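Local coordinates for surface layer protein (Geobacillus stearothermophilus, PDB 2RA1) that assembles with copies of itself into the crystalline surface layer of the bacterial cell, probably attached to the cell wall through its N-terminal part, at residues 365-370 and 395-400. Sequence-based numbering, arbitrary orientation.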
ATOM      1  N   GLY A 365      33.627  -7.316  21.087  1.00 45.98           N
ATOM      2  CA  GLY A 365      34.906  -7.969  20.895  1.00 48.37           C
ATOM      3  C   GLY A 365      35.940  -7.642  21.947  1.00 57.25           C
ATOM      4  O   GLY A 365      37.137  -7.646  21.654  1.00 66.14           O
ATOM      5  N   PHE A 366      35.495  -7.361  23.169  1.00 52.52           N
ATOM      6  CA  PHE A 366      36.428  -7.121  24.261  1.00 50.03           C
ATOM      7  C   PHE A 366      35.780  -7.343  25.617  1.00 51.28           C
ATOM      8  O   PHE A 366      34.565  -7.214  25.765  1.00 56.95           O
ATOM      9  CB  PHE A 366      36.963  -5.698  24.196  1.00 48.96           C
ATOM     10  CG  PHE A 366      35.901  -4.663  24.361  1.00 45.67           C
ATOM     11  CD1 PHE A 366      35.439  -4.317  25.626  1.00 45.30           C
ATOM     12  CD2 PHE A 366      35.339  -4.057  23.256  1.00 42.85           C
ATOM     13  CE1 PHE A 366      34.449  -3.380  25.783  1.00 45.58           C
ATOM     14  CE2 PHE A 366      34.350  -3.115  23.400  1.00 43.73           C
ATOM     15  CZ  PHE A 366      33.905  -2.772  24.669  1.00 49.24           C
ATOM     16  N   GLU A 367      36.606  -7.650  26.611  1.00 53.59           N
ATOM     17  CA  GLU A 367      36.134  -7.827  27.975  1.00 59.58           C
ATOM     18  C   GLU A 367      36.481  -6.648  28.890  1.00 50.36           C
ATOM     19  O   GLU A 367      37.519  -5.986  28.733  1.00 46.30           O
ATOM     20  CB  GLU A 367      36.672  -9.130  28.561  1.00 69.25           C
ATOM     21  CG  GLU A 367      35.861 -10.355  28.161  1.00 83.55           C
ATOM     22  CD  GLU A 367      36.415 -11.641  28.757  1.00 95.73           C
ATOM     23  OE1 GLU A 367      35.828 -12.144  29.747  1.00 95.74           O
ATOM     24  OE2 GLU A 367      37.445 -12.141  28.244  1.00 99.34           O
ATOM     25  N   LEU A 368      35.601  -6.402  29.854  1.00 40.95           N
ATOM     26  CA  LEU A 368      35.797  -5.331  30.816  1.00 42.02           C
ATOM     27  C   LEU A 368      35.980  -5.857  32.223  1.00 44.09           C
ATOM     28  O   LEU A 368      35.184  -6.682  32.690  1.00 43.39           O
ATOM     29  CB  LEU A 368      34.592  -4.406  30.812  1.00 36.85           C
ATOM     30  CG  LEU A 368      34.513  -3.489  29.606  1.00 41.16           C
ATOM     31  CD1 LEU A 368      33.183  -2.749  29.633  1.00 30.61           C
ATOM     32  CD2 LEU A 368      35.727  -2.528  29.598  1.00 37.69           C
ATOM     33  N   GLU A 369      37.008  -5.363  32.914  1.00 34.67           N
ATOM     34  CA  GLU A 369      37.156  -5.683  34.323  1.00 33.32           C
ATOM     35  C   GLU A 369      37.083  -4.403  35.141  1.00 33.97           C
ATOM     36  O   GLU A 369      37.552  -3.354  34.699  1.00 37.51           O
ATOM     37  CB  GLU A 369      38.441  -6.472  34.584  1.00 41.71           C
ATOM     38  CG  GLU A 369      39.716  -5.712  34.292  1.00 61.67           C
ATOM     39  CD  GLU A 369      40.942  -6.609  34.321  1.00 70.27           C
ATOM     40  OE1 GLU A 369      42.067  -6.071  34.479  1.00 67.11           O
ATOM     41  OE2 GLU A 369      40.768  -7.849  34.189  1.00 70.19           O
ATOM     42  N   PHE A 370      36.470  -4.494  36.322  1.00 33.64           N
ATOM     43  CA  PHE A 370      36.205  -3.331  37.174  1.00 34.35           C
ATOM     44  C   PHE A 370      36.780  -3.459  38.573  1.00 31.46           C
ATOM     45  O   PHE A 370      36.861  -4.548  39.135  1.00 34.74           O
ATOM     46  CB  PHE A 370      34.692  -3.092  37.347  1.00 31.19           C
ATOM     47  CG  PHE A 370      33.976  -2.756  36.080  1.00 24.83           C
ATOM     48  CD1 PHE A 370      33.359  -3.744  35.327  1.00 31.92           C
ATOM     49  CD2 PHE A 370      33.895  -1.453  35.645  1.00 21.80           C
ATOM     50  CE1 PHE A 370      32.669  -3.426  34.139  1.00 24.87           C
ATOM     51  CE2 PHE A 370      33.211  -1.129  34.441  1.00 21.59           C
ATOM     52  CZ  PHE A 370      32.607  -2.119  33.708  1.00 17.13           C
ATOM     53  N   THR A 395      38.768  -1.207  33.178  1.00 30.48           N
ATOM     54  CA  THR A 395      39.964  -1.556  32.432  1.00 26.20           C
ATOM     55  C   THR A 395      39.535  -2.590  31.405  1.00 33.98           C
ATOM     56  O   THR A 395      38.784  -3.508  31.729  1.00 33.85           O
ATOM     57  CB  THR A 395      41.075  -2.150  33.334  1.00 23.13           C
ATOM     58  OG1 THR A 395      41.513  -1.175  34.283  1.00 32.97           O
ATOM     59  CG2 THR A 395      42.281  -2.560  32.499  1.00 24.44           C
ATOM     60  N   VAL A 396      39.969  -2.414  30.159  1.00 41.40           N
ATOM     61  CA  VAL A 396      39.713  -3.408  29.127  1.00 45.94           C
ATOM     62  C   VAL A 396      40.669  -4.560  29.359  1.00 45.43           C
ATOM     63  O   VAL A 396      41.883  -4.383  29.292  1.00 50.98           O
ATOM     64  CB  VAL A 396      39.966  -2.855  27.720  1.00 44.70           C
ATOM     65  CG1 VAL A 396      39.765  -3.949  26.696  1.00 52.41           C
ATOM     66  CG2 VAL A 396      39.057  -1.698  27.429  1.00 33.80           C
ATOM     67  N   LYS A 397      40.134  -5.735  29.650  1.00 39.81           N
ATOM     68  CA  LYS A 397      40.999  -6.865  29.957  1.00 52.51           C
ATOM     69  C   LYS A 397      41.626  -7.373  28.662  1.00 55.83           C
ATOM     70  O   LYS A 397      40.961  -7.403  27.623  1.00 52.78           O
ATOM     71  CB  LYS A 397      40.204  -7.982  30.637  1.00 56.85           C
ATOM     72  CG  LYS A 397      41.069  -9.083  31.234  1.00 59.87           C
ATOM     73  CD  LYS A 397      40.264 -10.345  31.527  1.00 63.50           C
ATOM     74  CE  LYS A 397      39.750 -10.984  30.239  1.00 68.09           C
ATOM     75  NZ  LYS A 397      39.370 -12.427  30.414  1.00 71.48           N
ATOM     76  N   GLY A 398      42.904  -7.745  28.696  1.00 59.21           N
ATOM     77  CA  GLY A 398      43.785  -7.544  29.832  1.00 63.39           C
ATOM     78  C   GLY A 398      44.907  -6.663  29.306  1.00 69.69           C
ATOM     79  O   GLY A 398      46.104  -6.928  29.477  1.00 64.98           O
ATOM     80  N   THR A 399      44.471  -5.613  28.621  1.00 67.03           N
ATOM     81  CA  THR A 399      45.323  -4.581  28.072  1.00 52.31           C
ATOM     82  C   THR A 399      45.608  -3.542  29.145  1.00 45.12           C
ATOM     83  O   THR A 399      45.326  -3.761  30.321  1.00 51.68           O
ATOM     84  CB  THR A 399      44.575  -3.878  26.964  1.00 47.71           C
ATOM     85  OG1 THR A 399      43.559  -3.063  27.554  1.00 53.41           O
ATOM     86  CG2 THR A 399      43.917  -4.902  26.061  1.00 41.36           C
ATOM     87  N   ASN A 400      46.142  -2.398  28.745  1.00 40.33           N
ATOM     88  CA  ASN A 400      46.388  -1.327  29.700  1.00 46.30           C
ATOM     89  C   ASN A 400      45.536  -0.086  29.392  1.00 45.24           C
ATOM     90  O   ASN A 400      45.841   1.033  29.827  1.00 43.30           O
ATOM     91  CB  ASN A 400      47.880  -0.999  29.754  1.00 55.23           C
ATOM     92  CG  ASN A 400      48.535  -1.059  28.385  1.00 70.94           C
ATOM     93  OD1 ASN A 400      48.203  -0.274  27.492  1.00 76.63           O
ATOM     94  ND2 ASN A 400      49.471  -1.997  28.211  1.00 75.58           N
TER
HETATM   95  O   HOH W   1      39.497  -2.026  36.491  1.00 42.24           O
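The carbonyl oxygen of Glu369 takes the backbone N-H of Thr395, with N and O 2.9 Å apart, and lies within hydrogen-bonding distance of a water that also reaches Thr395 OG1. That hydroxyl has a further partner in Thr402 OG1. In return Glu369 N donates to Thr395 O at 2.8 Å, with an N-H...O angle of 173°, so this antiparallel pair is closed by two nearly straight bonds. One pair on, Leu368 and Val396 form a non-hydrogen-bonded pair, and beyond it Lys397 N donates to Glu367 O.

The side chains sort by face. On one, Lys397 NZ meets Glu367 OE2 in a salt bridge of 2.9 Å, coming from above the carboxylate plane; the bend in the lysine chain at chi3 (66°) carries the ammonium there. Glu369 crosses the same lysine at about a right angle, its OE2 3.2 Å from Lys397 CG but 6.1 Å from NZ, which suggests only a modest long-range attraction. On the other face, Leu368 CD2 touches Val396 CG2 at 4.1 Å, while Val396 CG1 lies against Phe366 CB. All three side chains pack on strand 352-355.

Val396 O accepts hydrogen bonds from both the N and OG1 of Thr399, closing a turn with a cis peptide bond before Gly398. Strand 367-372 is outermost in the four-stranded sheet of the C-terminal β-domain of this fragment, and here its pairing combines an apolar inner face with an exposed outer one where opposite charges probably add electrostatic cohesion to the backbone bonds.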